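Local coordinates for oxidoreductase, 2OG-Fe(II) oxygenase family (Burkholderia pseudomallei, PDB 6N1F), which probably acts as an iron-dependent oxidoreductase of the 2-oxoglutarate/Fe(II) oxygenase superfamily, with a bound iron ion, at residues 94-99 and 162-167; 115-120 and 222-227; 128-131 and 135-138. All coordinates share one frame; numbering follows the deposited sequence.

How the contacts relate
Contact 1 and contact 2 are buried, whereas contact 3 lies near the surface. All three involve the large antiparallel sheet, in which strand 218-227 runs between strands 166-171 and 137-147 and is antiparallel to both. Contact 1, nearest the iron, is polar and rests on a single tyrosine-carboxylate bond. Contact 2 packs the end of helix 109-117 onto the sheet through leucines and a tyrosine face, with one water joining the polar groups. Contact 3 seats the end of the following helix, 120-130, and relies on aromatic rings; there the hydroxyl of Y136 bonds to the side chain of E165, linking 135-138 directly to 162-167.

Contact 1. Residues 94-99 and 162-167; sequences MVDRAG and PDYEFS
D96 and Y164 approach each other from opposite directions, a carboxylate oxygen meeting the phenol hydroxyl at the edge of the ring. Along the aspartate, CB already lies 3.3 Å from Y164 OH. The extended first torsion, with CG opposite the backbone N (chi1 -172°), carries the carboxylate to the tyrosine. CG stays equally near the hydroxyl, and OD2 finally closes on it, with Y164 OH donating a hydrogen bond of 2.6 Å to D96 OD2. The oxygen uses its anti lone pair, the one turned away from OD1, and lies near the plane of the phenol ring. Carboxylate and ring are twisted by 46° against each other. Besides OH, OD2 meets the ring carbon Y164 CE1 at 3.2 Å. The second oxygen, OD1, is hydrogen-bonded elsewhere in the protein.

OD2 has further partners: R139 forms a salt bridge to it through NE, and N161 adds a hydrogen bond from ND2. The ring of Y164 stacks on F225 of the neighbouring strand 218-227, and its side chain comes within about 5 Å of that of the iron ligand D157 and about 8 Å of the iron itself. Just beyond Y164, E165 and F166 both face Y226 in a classic beta bulge.

The bond thus ties segment 94-99 to the chain that follows the first two iron ligands, H155 and D157. With arginine, asparagine and phenol all directed at one oxygen, the buried carboxylate of D96 is probably ionised, and the bond probably fixes the rotation of the tyrosine hydroxyl, which acts as donor.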
loop_
_atom_site.group_PDB
_atom_site.type_symbol
_atom_site.label_atom_id
_atom_site.label_comp_id
_atom_site.label_asym_id
_atom_site.label_seq_id
_atom_site.Cartn_x
_atom_site.Cartn_y
_atom_site.Cartn_z
HETATM N N MSE A 94 12.028 2.053 -2.766
HETATM C CA MSE A 94 12.081 3.027 -3.838
HETATM C C MSE A 94 11.620 4.407 -3.368
HETATM O O MSE A 94 10.585 4.508 -2.705
HETATM C CB MSE A 94 11.216 2.552 -4.979
HETATM C CG MSE A 94 11.018 3.549 -6.053
HETATM SE SE MSE A 94 10.692 2.534 -7.660
HETATM C CE MSE A 94 12.518 2.065 -8.109
ATOM N N VAL A 95 12.373 5.458 -3.715
ATOM C CA VAL A 95 12.053 6.824 -3.315
ATOM C C VAL A 95 11.590 7.609 -4.538
ATOM O O VAL A 95 11.924 7.287 -5.680
ATOM C CB VAL A 95 13.250 7.530 -2.639
ATOM C CG1 VAL A 95 13.744 6.741 -1.440
ATOM C CG2 VAL A 95 14.370 7.748 -3.633
ATOM N N ASP A 96 10.826 8.683 -4.283
ATOM C CA ASP A 96 10.176 9.465 -5.338
ATOM C C ASP A 96 10.093 10.940 -4.917
ATOM O O ASP A 96 9.018 11.497 -4.690
ATOM C CB ASP A 96 8.788 8.900 -5.652
ATOM C CG ASP A 96 8.156 9.545 -6.866
ATOM O OD1 ASP A 96 8.894 10.181 -7.644
ATOM O OD2 ASP A 96 6.925 9.424 -7.038
ATOM N N ARG A 97 11.249 11.603 -4.851
ATOM C CA ARG A 97 11.330 12.952 -4.297
ATOM C C ARG A 97 10.746 14.006 -5.234
ATOM O O ARG A 97 10.770 13.867 -6.462
ATOM C CB ARG A 97 12.778 13.318 -3.985
ATOM C CG ARG A 97 13.411 12.429 -2.952
ATOM C CD ARG A 97 14.770 12.942 -2.559
ATOM N NE ARG A 97 15.583 11.855 -2.029
ATOM C CZ ARG A 97 16.396 11.109 -2.767
ATOM N NH1 ARG A 97 16.512 11.336 -4.070
ATOM N NH2 ARG A 97 17.097 10.136 -2.202
ATOM N N ALA A 98 10.250 15.091 -4.628
ATOM C CA ALA A 98 9.631 16.181 -5.376
ATOM C C ALA A 98 10.579 16.712 -6.438
ATOM O O ALA A 98 11.738 17.029 -6.156
ATOM C CB ALA A 98 9.218 17.310 -4.429
ATOM N N GLY A 99 10.082 16.798 -7.667
ATOM C CA GLY A 99 10.886 17.236 -8.787
ATOM C C GLY A 99 11.783 16.178 -9.389
ATOM O O GLY A 99 12.483 16.471 -10.368
ATOM N N PRO A 162 1.234 14.339 -7.403
ATOM C CA PRO A 162 -0.130 14.433 -7.944
ATOM C C PRO A 162 -0.465 13.378 -8.979
ATOM O O PRO A 162 -1.627 13.301 -9.393
ATOM C CB PRO A 162 -0.154 15.833 -8.574
ATOM C CG PRO A 162 1.265 16.072 -8.957
ATOM C CD PRO A 162 2.075 15.465 -7.844
ATOM N N ASP A 163 0.499 12.571 -9.415
ATOM C CA ASP A 163 0.262 11.559 -10.436
ATOM C C ASP A 163 0.072 10.160 -9.862
ATOM O O ASP A 163 -0.120 9.216 -10.629
ATOM C CB ASP A 163 1.415 11.553 -11.451
ATOM C CG ASP A 163 1.563 12.878 -12.171
ATOM O OD1 ASP A 163 0.558 13.386 -12.712
ATOM O OD2 ASP A 163 2.684 13.429 -12.187
ATOM N N TYR A 164 0.120 9.994 -8.543
ATOM C CA TYR A 164 -0.197 8.695 -7.961
ATOM C C TYR A 164 -1.677 8.401 -8.161
ATOM O O TYR A 164 -2.528 9.189 -7.738
ATOM C CB TYR A 164 0.130 8.675 -6.474
ATOM C CG TYR A 164 1.588 8.668 -6.106
ATOM C CD1 TYR A 164 2.567 8.401 -7.040
ATOM C CD2 TYR A 164 1.976 8.918 -4.801
ATOM C CE1 TYR A 164 3.901 8.392 -6.680
ATOM C CE2 TYR A 164 3.291 8.905 -4.433
ATOM C CZ TYR A 164 4.251 8.646 -5.366
ATOM O OH TYR A 164 5.564 8.640 -4.967
ATOM N N GLU A 165 -1.995 7.269 -8.793
ATOM C CA GLU A 165 -3.387 6.881 -9.001
ATOM C C GLU A 165 -3.870 5.834 -8.015
ATOM O O GLU A 165 -5.038 5.841 -7.620
ATOM C CB GLU A 165 -3.589 6.325 -10.403
ATOM C CG GLU A 165 -3.758 7.340 -11.478
ATOM C CD GLU A 165 -4.083 6.668 -12.781
ATOM O OE1 GLU A 165 -3.373 6.928 -13.773
ATOM O OE2 GLU A 165 -5.033 5.852 -12.794
ATOM N N PHE A 166 -3.014 4.899 -7.646
ATOM C CA PHE A 166 -3.420 3.830 -6.758
ATOM C C PHE A 166 -2.297 3.566 -5.788
ATOM O O PHE A 166 -1.126 3.829 -6.068
ATOM C CB PHE A 166 -3.770 2.536 -7.497
ATOM C CG PHE A 166 -4.940 2.662 -8.419
ATOM C CD1 PHE A 166 -6.237 2.655 -7.923
ATOM C CD2 PHE A 166 -4.743 2.787 -9.785
ATOM C CE1 PHE A 166 -7.319 2.772 -8.784
ATOM C CE2 PHE A 166 -5.816 2.903 -10.647
ATOM C CZ PHE A 166 -7.105 2.899 -10.147
ATOM N N SER A 167 -2.684 3.049 -4.643
ATOM C CA SER A 167 -1.784 2.629 -3.599
ATOM C C SER A 167 -2.067 1.161 -3.314
ATOM O O SER A 167 -3.219 0.726 -3.377
ATOM C CB SER A 167 -2.000 3.495 -2.343
ATOM O OG SER A 167 -1.248 2.999 -1.262
#

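Contact 2. Residues 115-120 and 222-227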
loop_
_atom_site.group_PDB
_atom_site.type_symbol
_atom_site.label_atom_id
_atom_site.label_comp_id
_atom_site.label_asym_id
_atom_site.label_seq_id
_atom_site.Cartn_x
_atom_site.Cartn_y
_atom_site.Cartn_z
ATOM N N ASN A 115 11.191 -6.851 -7.899
ATOM C CA ASN A 115 11.015 -7.790 -9.009
ATOM C C ASN A 115 9.737 -8.596 -8.846
ATOM O O ASN A 115 9.027 -8.853 -9.825
ATOM C CB ASN A 115 12.211 -8.750 -9.116
ATOM C CG ASN A 115 13.437 -8.127 -9.781
ATOM O OD1 ASN A 115 13.339 -7.178 -10.561
ATOM N ND2 ASN A 115 14.608 -8.681 -9.477
ATOM N N LEU A 116 9.446 -9.030 -7.621
ATOM C CA LEU A 116 8.200 -9.735 -7.355
ATOM C C LEU A 116 7.003 -8.824 -7.578
ATOM O O LEU A 116 6.006 -9.224 -8.193
ATOM C CB LEU A 116 8.198 -10.266 -5.923
ATOM C CG LEU A 116 8.667 -11.701 -5.756
ATOM C CD1 LEU A 116 9.092 -11.953 -4.323
ATOM C CD2 LEU A 116 7.544 -12.629 -6.140
ATOM N N LEU A 117 7.075 -7.599 -7.048
ATOM C CA LEU A 117 5.941 -6.691 -7.152
ATOM C C LEU A 117 5.618 -6.390 -8.606
ATOM O O LEU A 117 4.446 -6.204 -8.959
ATOM C CB LEU A 117 6.235 -5.396 -6.388
ATOM C CG LEU A 117 6.449 -5.515 -4.881
ATOM C CD1 LEU A 117 6.531 -4.112 -4.255
ATOM C CD2 LEU A 117 5.330 -6.328 -4.238
ATOM N N GLY A 118 6.635 -6.379 -9.463
ATOM C CA GLY A 118 6.423 -5.992 -10.834
ATOM C C GLY A 118 6.530 -7.129 -11.819
ATOM O O GLY A 118 6.725 -6.885 -13.012
ATOM N N ASP A 119 6.425 -8.373 -11.354
ATOM C CA ASP A 119 6.557 -9.469 -12.293
ATOM C C ASP A 119 5.285 -9.578 -13.135
ATOM O O ASP A 119 4.295 -8.878 -12.907
ATOM C CB ASP A 119 6.877 -10.776 -11.567
ATOM C CG ASP A 119 5.773 -11.221 -10.610
ATOM O OD1 ASP A 119 4.648 -10.675 -10.643
ATOM O OD2 ASP A 119 6.041 -12.142 -9.813
ATOM N N ALA A 120 5.323 -10.476 -14.119
ATOM C CA ALA A 120 4.229 -10.574 -15.081
ATOM C C ALA A 120 2.911 -10.911 -14.395
ATOM O O ALA A 120 1.860 -10.352 -14.737
ATOM C CB ALA A 120 4.561 -11.624 -16.147
ATOM N N LEU A 222 3.962 -3.427 3.678
ATOM C CA LEU A 222 4.643 -2.993 2.460
ATOM C C LEU A 222 3.701 -2.089 1.671
ATOM O O LEU A 222 2.610 -2.518 1.274
ATOM C CB LEU A 222 5.063 -4.205 1.619
ATOM C CG LEU A 222 6.117 -3.997 0.541
ATOM C CD1 LEU A 222 6.547 -5.352 0.025
ATOM C CD2 LEU A 222 5.620 -3.165 -0.600
ATOM N N VAL A 223 4.138 -0.862 1.400
ATOM C CA VAL A 223 3.306 0.151 0.767
ATOM C C VAL A 223 3.969 0.562 -0.543
ATOM O O VAL A 223 5.172 0.833 -0.572
ATOM C CB VAL A 223 3.112 1.368 1.693
ATOM C CG1 VAL A 223 2.354 2.459 0.979
ATOM C CG2 VAL A 223 2.383 0.962 2.958
ATOM N N TYR A 224 3.199 0.607 -1.624
ATOM C CA TYR A 224 3.759 1.139 -2.862
ATOM C C TYR A 224 2.691 1.859 -3.667
ATOM O O TYR A 224 1.490 1.693 -3.442
ATOM C CB TYR A 224 4.451 0.069 -3.724
ATOM C CG TYR A 224 3.699 -1.205 -4.096
ATOM C CD1 TYR A 224 3.318 -1.452 -5.414
ATOM C CD2 TYR A 224 3.451 -2.196 -3.152
ATOM C CE1 TYR A 224 2.670 -2.639 -5.774
ATOM C CE2 TYR A 224 2.799 -3.385 -3.501
ATOM C CZ TYR A 224 2.414 -3.599 -4.803
ATOM O OH TYR A 224 1.769 -4.772 -5.118
ATOM N N PHE A 225 3.158 2.648 -4.635
ATOM C CA PHE A 225 2.330 3.616 -5.336
ATOM C C PHE A 225 2.487 3.454 -6.841
ATOM O O PHE A 225 3.601 3.304 -7.348
ATOM C CB PHE A 225 2.700 5.038 -4.895
ATOM C CG PHE A 225 2.523 5.268 -3.412
ATOM C CD1 PHE A 225 1.341 5.785 -2.915
ATOM C CD2 PHE A 225 3.528 4.932 -2.520
ATOM C CE1 PHE A 225 1.170 5.984 -1.562
ATOM C CE2 PHE A 225 3.366 5.126 -1.169
ATOM C CZ PHE A 225 2.186 5.656 -0.687
ATOM N N TYR A 226 1.360 3.485 -7.542
ATOM C CA TYR A 226 1.289 3.266 -8.979
ATOM C C TYR A 226 0.919 4.565 -9.687
ATOM O O TYR A 226 0.006 5.281 -9.259
ATOM C CB TYR A 226 0.240 2.199 -9.321
ATOM C CG TYR A 226 0.681 0.754 -9.316
ATOM C CD1 TYR A 226 1.547 0.268 -10.284
ATOM C CD2 TYR A 226 0.188 -0.142 -8.375
ATOM C CE1 TYR A 226 1.929 -1.064 -10.314
ATOM C CE2 TYR A 226 0.575 -1.485 -8.394
ATOM C CZ TYR A 226 1.444 -1.933 -9.365
ATOM O OH TYR A 226 1.842 -3.248 -9.402
ATOM N N SER A 227 1.624 4.854 -10.775
ATOM C CA SER A 227 1.333 5.983 -11.645
ATOM C C SER A 227 1.544 5.544 -13.089
ATOM O O SER A 227 2.358 4.661 -13.361
ATOM C CB SER A 227 2.231 7.186 -11.323
ATOM O OG SER A 227 2.017 8.272 -12.220
HETATM O O HOH W 1 2.062 -5.299 -7.863
#
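One water is gripped by three groups, the carbonyl oxygen of L117 and the hydroxyls of Y224 and Y226, and so bridges the end of helix 109-117 to strand 218-227. The water donates to L117 O at 2.8 Å, which gives this carbonyl, close to the helix end, a polar partner. Its shortest bond runs to Y226 OH, at 2.6 Å, and here the water oxygen lies in the plane of the tyrosine ring, at its edge. The third, to Y224 OH, measures 2.8 Å. L117 O and Y226 OH themselves stay 4.0 Å apart, so the water mediates between them.

Beside this polar knot the contact is apolar. L117 lays CD1 over one face of the Y224 ring in a CH-pi contact, 3.9 Å from the centroid and 14° off the ring normal. The methyl sits toward the rim, with Y224 CD2 its nearest ring atom. The other branch, CD2, reaches the hydroxyl end of the same ring, lying 4.0 Å from Y224 OH. The first torsion of Y224 (chi1 53°) sets CG between the backbone N and the carbonyl carbon, which places the ring face under L117 CD1. L222, two residues earlier on the same strand, meets L117 CD1 with its CD2 at 3.9 Å.

F57 packs on both L117 and Y224, and I65 of helix 59-70 touches L222. Past the helix end, G118 leaves helical geometry and D119 N-caps the next helix, 120-130. Helices laid in this way over the outer side of the larger sheet are typical of the double-stranded beta-helix fold of 2-oxoglutarate oxygenases.

Contact 3. Residues 128-131 and 135-138; sequences DMFG and EYFI
Helix 120-130 gives way at G131, which has a positive phi of 69°, before a short loop leads through Y136 into strand 137-147. This is a tight helix-to-strand connection, bringing the chain from the helical layer into the large sheet of the double-stranded beta-helix fold. The CA atoms of F130 and Y136 are 9.5 Å apart, and both residues direct CB toward the other segment, so that the rings span the gap.

They form an edge-to-face pair: the edge of F130 is set toward the face of Y136, with the centroids 5.0 Å apart and the planes inclined at 56°, well short of a perpendicular T. Around them the aromatic cluster continues. F130 also stacks on F166 and meets Y226 edge-to-face, while Y136 touches Y226 and sends its hydroxyl to E165, which bonds to it through OE2. Y136 is thereby held at its ring face and at its polar end. F130 CD2 stands 3.8 Å above the centre of the Y136 ring and lies 4.0 Å from Y136 CE1.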
loop_
_atom_site.group_PDB
_atom_site.type_symbol
_atom_site.label_atom_id
_atom_site.label_comp_id
_atom_site.label_asym_id
_atom_site.label_seq_id
_atom_site.Cartn_x
_atom_site.Cartn_y
_atom_site.Cartn_z
ATOM N N ASP A 128 -5.686 -5.720 -14.725
ATOM C CA ASP A 128 -7.118 -5.995 -14.697
ATOM C C ASP A 128 -7.803 -5.228 -13.571
ATOM O O ASP A 128 -8.926 -4.736 -13.732
ATOM C CB ASP A 128 -7.354 -7.491 -14.533
ATOM C CG ASP A 128 -6.864 -8.285 -15.729
ATOM O OD1 ASP A 128 -6.319 -7.659 -16.664
ATOM O OD2 ASP A 128 -7.028 -9.521 -15.730
HETATM N N MSE A 129 -7.134 -5.115 -12.432
HETATM C CA MSE A 129 -7.697 -4.527 -11.224
HETATM C C MSE A 129 -8.013 -3.069 -11.485
HETATM O O MSE A 129 -9.062 -2.571 -11.094
HETATM C CB MSE A 129 -6.716 -4.693 -10.053
HETATM C CG MSE A 129 -6.969 -3.823 -8.847
HETATM SE SE MSE A 129 -8.096 -4.705 -7.534
HETATM C CE MSE A 129 -7.109 -6.363 -7.250
ATOM N N PHE A 130 -7.095 -2.398 -12.181
ATOM C CA PHE A 130 -7.278 -0.996 -12.508
ATOM C C PHE A 130 -8.191 -0.805 -13.708
ATOM O O PHE A 130 -8.706 0.300 -13.910
ATOM C CB PHE A 130 -5.917 -0.325 -12.754
ATOM C CG PHE A 130 -4.967 -0.403 -11.574
ATOM C CD1 PHE A 130 -5.432 -0.672 -10.295
ATOM C CD2 PHE A 130 -3.606 -0.211 -11.755
ATOM C CE1 PHE A 130 -4.556 -0.758 -9.215
ATOM C CE2 PHE A 130 -2.718 -0.293 -10.681
ATOM C CZ PHE A 130 -3.201 -0.571 -9.409
ATOM N N GLY A 131 -8.406 -1.847 -14.503
ATOM C CA GLY A 131 -9.302 -1.741 -15.639
ATOM C C GLY A 131 -8.807 -0.871 -16.775
ATOM O O GLY A 131 -9.606 -0.145 -17.381
ATOM N N GLU A 135 0.133 1.275 -19.351
ATOM C CA GLU A 135 1.257 0.812 -18.556
ATOM C C GLU A 135 1.327 1.591 -17.248
ATOM O O GLU A 135 1.297 2.825 -17.242
ATOM C CB GLU A 135 2.543 0.990 -19.361
ATOM C CG GLU A 135 3.838 0.849 -18.586
ATOM C CD GLU A 135 5.042 0.764 -19.515
ATOM O OE1 GLU A 135 5.929 -0.072 -19.249
ATOM O OE2 GLU A 135 5.097 1.515 -20.519
ATOM N N TYR A 136 1.423 0.873 -16.143
ATOM C CA TYR A 136 1.598 1.491 -14.839
ATOM C C TYR A 136 3.003 1.217 -14.320
ATOM O O TYR A 136 3.621 0.198 -14.650
ATOM C CB TYR A 136 0.557 0.992 -13.839
ATOM C CG TYR A 136 -0.767 1.721 -13.913
ATOM C CD1 TYR A 136 -1.114 2.673 -12.966
ATOM C CD2 TYR A 136 -1.670 1.461 -14.934
ATOM C CE1 TYR A 136 -2.327 3.338 -13.029
ATOM C CE2 TYR A 136 -2.878 2.122 -15.003
ATOM C CZ TYR A 136 -3.208 3.057 -14.058
ATOM O OH TYR A 136 -4.425 3.714 -14.137
ATOM N N PHE A 137 3.512 2.162 -13.536
ATOM C CA PHE A 137 4.847 2.110 -12.964
ATOM C C PHE A 137 4.748 2.170 -11.451
ATOM O O PHE A 137 3.932 2.918 -10.907
ATOM C CB PHE A 137 5.707 3.279 -13.453
ATOM C CG PHE A 137 5.736 3.421 -14.945
ATOM C CD1 PHE A 137 6.719 2.797 -15.686
ATOM C CD2 PHE A 137 4.778 4.173 -15.602
ATOM C CE1 PHE A 137 6.756 2.919 -17.065
ATOM C CE2 PHE A 137 4.805 4.298 -16.978
ATOM C CZ PHE A 137 5.798 3.669 -17.711
ATOM N N ILE A 138 5.589 1.395 -10.774
ATOM C CA ILE A 138 5.728 1.508 -9.325
ATOM C C ILE A 138 6.714 2.646 -9.055
ATOM O O ILE A 138 7.904 2.523 -9.342
ATOM C CB ILE A 138 6.201 0.190 -8.697
ATOM C CG1 ILE A 138 5.163 -0.918 -8.908
ATOM C CG2 ILE A 138 6.477 0.363 -7.215
ATOM C CD1 ILE A 138 5.640 -2.316 -8.495
#